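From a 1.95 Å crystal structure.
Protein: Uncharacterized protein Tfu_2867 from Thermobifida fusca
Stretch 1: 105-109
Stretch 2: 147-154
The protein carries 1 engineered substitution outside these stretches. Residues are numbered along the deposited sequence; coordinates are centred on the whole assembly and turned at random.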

# COMPACT_ATOMS: atom_id res chain seq x y z
N ALA A 105 -7.90 -17.56 2.41
CA ALA A 105 -7.14 -16.39 2.84
C ALA A 105 -8.08 -15.37 3.48
O ALA A 105 -9.25 -15.25 3.05
CB ALA A 105 -6.41 -15.77 1.64
N ARG A 106 -7.56 -14.64 4.47
CA ARG A 106 -8.33 -13.64 5.22
C ARG A 106 -7.61 -12.31 5.16
O ARG A 106 -6.39 -12.27 5.36
CB ARG A 106 -8.52 -14.08 6.67
CG ARG A 106 -9.37 -15.36 6.79
CD ARG A 106 -9.77 -15.64 8.22
NE ARG A 106 -8.59 -15.68 9.08
CZ ARG A 106 -7.76 -16.72 9.22
NH1 ARG A 106 -7.96 -17.86 8.56
NH2 ARG A 106 -6.71 -16.61 10.02
N VAL A 107 -8.35 -11.25 4.81
CA VAL A 107 -7.74 -9.93 4.62
C VAL A 107 -8.54 -8.90 5.40
O VAL A 107 -9.80 -8.90 5.36
CB VAL A 107 -7.67 -9.51 3.10
CG1 VAL A 107 -7.01 -8.15 2.94
CG2 VAL A 107 -6.89 -10.56 2.29
N VAL A 108 -7.82 -8.05 6.12
CA VAL A 108 -8.40 -6.95 6.85
C VAL A 108 -7.79 -5.68 6.27
O VAL A 108 -6.59 -5.52 6.32
CB VAL A 108 -8.11 -7.04 8.36
CG1 VAL A 108 -8.59 -5.74 9.08
CG2 VAL A 108 -8.75 -8.32 8.97
N TYR A 109 -8.63 -4.83 5.69
CA TYR A 109 -8.18 -3.59 5.11
C TYR A 109 -8.36 -2.43 6.10
O TYR A 109 -9.35 -2.35 6.80
CB TYR A 109 -8.97 -3.24 3.86
CG TYR A 109 -8.91 -4.16 2.66
CD1 TYR A 109 -7.85 -4.15 1.77
CD2 TYR A 109 -9.98 -4.99 2.36
CE1 TYR A 109 -7.84 -4.97 0.59
CE2 TYR A 109 -9.99 -5.79 1.21
CZ TYR A 109 -8.92 -5.77 0.33
OH TYR A 109 -9.00 -6.59 -0.80
N PRO A 147 -11.55 -5.04 16.90
CA PRO A 147 -12.32 -6.28 16.79
C PRO A 147 -12.23 -6.99 15.44
O PRO A 147 -12.31 -8.22 15.40
CB PRO A 147 -13.77 -5.84 17.07
CG PRO A 147 -13.76 -4.36 17.17
CD PRO A 147 -12.37 -3.92 17.41
N ASP A 148 -12.08 -6.24 14.35
CA ASP A 148 -11.97 -6.85 13.02
C ASP A 148 -10.64 -7.56 12.92
O ASP A 148 -10.59 -8.68 12.42
CB ASP A 148 -12.15 -5.85 11.87
CG ASP A 148 -13.60 -5.38 11.69
OD1 ASP A 148 -14.55 -6.11 12.04
OD2 ASP A 148 -13.80 -4.27 11.16
N VAL A 149 -9.58 -6.92 13.45
CA VAL A 149 -8.26 -7.56 13.53
C VAL A 149 -8.27 -8.78 14.44
O VAL A 149 -7.84 -9.86 14.01
CB VAL A 149 -7.16 -6.56 13.93
CG1 VAL A 149 -5.85 -7.27 14.22
CG2 VAL A 149 -6.97 -5.60 12.81
N ARG A 150 -8.80 -8.62 15.66
CA ARG A 150 -8.75 -9.72 16.63
C ARG A 150 -9.59 -10.92 16.22
O ARG A 150 -9.20 -12.05 16.47
CB ARG A 150 -9.09 -9.22 18.04
CG ARG A 150 -7.98 -8.28 18.57
CD ARG A 150 -7.58 -8.54 20.01
NE ARG A 150 -8.54 -7.93 20.93
CZ ARG A 150 -8.24 -7.19 22.00
NH1 ARG A 150 -6.98 -6.95 22.36
NH2 ARG A 150 -9.23 -6.68 22.73
N ARG A 151 -10.71 -10.68 15.54
CA ARG A 151 -11.53 -11.79 15.07
C ARG A 151 -11.05 -12.40 13.74
O ARG A 151 -11.49 -13.49 13.40
CB ARG A 151 -13.00 -11.37 14.96
CG ARG A 151 -13.36 -10.65 13.68
CD ARG A 151 -14.76 -10.01 13.75
NE ARG A 151 -15.01 -9.24 12.52
CZ ARG A 151 -15.38 -9.77 11.35
NH1 ARG A 151 -15.59 -11.09 11.22
NH2 ARG A 151 -15.57 -8.97 10.29
N MSE A 152 -10.16 -11.73 13.01
CA MSE A 152 -9.72 -12.19 11.68
C MSE A 152 -8.29 -12.72 11.63
O MSE A 152 -8.01 -13.63 10.87
CB MSE A 152 -9.79 -11.04 10.68
CG MSE A 152 -11.20 -10.60 10.37
SE MSE A 152 -11.99 -11.78 9.08
CE MSE A 152 -12.81 -10.30 8.15
N ILE A 153 -7.41 -12.13 12.42
CA ILE A 153 -5.99 -12.47 12.37
C ILE A 153 -5.51 -13.01 13.71
O ILE A 153 -5.67 -12.37 14.74
CB ILE A 153 -5.15 -11.25 11.96
CG1 ILE A 153 -5.67 -10.69 10.62
CG2 ILE A 153 -3.68 -11.61 11.90
CD1 ILE A 153 -4.97 -9.47 10.14
N ASP A 154 -4.93 -14.20 13.67
CA ASP A 154 -4.27 -14.80 14.83
C ASP A 154 -2.78 -14.54 14.66
O ASP A 154 -2.14 -15.13 13.79
CB ASP A 154 -4.55 -16.30 14.83
CG ASP A 154 -3.83 -17.03 15.94
OD1 ASP A 154 -3.21 -16.40 16.81
OD2 ASP A 154 -3.87 -18.27 15.90

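The contact sets a short helix against a strand, the two running nearly antiparallel at 169° with their axes 9.1 Å apart at closest approach. Along the strand, alternation decides who takes part: R106 and V108 point their CA-to-CB bonds toward the helical stretch, while V107 between them points away and contributes little more than its backbone, V107 O lying 4.3 Å from M152 CE.

The apolar part is built around one small residue. V108, chi1 in the t well, sends its two methyls to different neighbours: V108 CG1 meets V149 CG2 at 4.1 Å, and V108 CG2 packs against M152 CB at 3.4 Å and I153 CD1 at 4.1 Å. V108 CG2 also lies 3.9 Å from D148 O, so it rests on helix backbone as well as on side chains. Both branches of V108 find a partner. I153 reaches in differently: its CA-to-CB bond runs sideways, yet the end of the side chain comes nearer, with chi2 at t extending CD1 to the valine.

The polar part is a single anchor. R106 NE donates to M152 O at 2.8 Å with an N-H...acceptor angle of 167°, close to linear, and the oxygen sits at the guanidinium edge, near its plane. R106 NH2 adds a weak bond to M152 O at 3.4 Å and 132°; it is also hydrogen-bonded elsewhere in the structure. An arginine here reads a backbone carbonyl, so the bond does not depend on a polar side chain at 152, while the side chain of the selenomethionine packs against V108.

Within the second stretch, R151 NE and D148 OD1 form a salt bridge at 3.2 Å. R151 itself does not touch the strand, so this pair ties the helical stretch to itself.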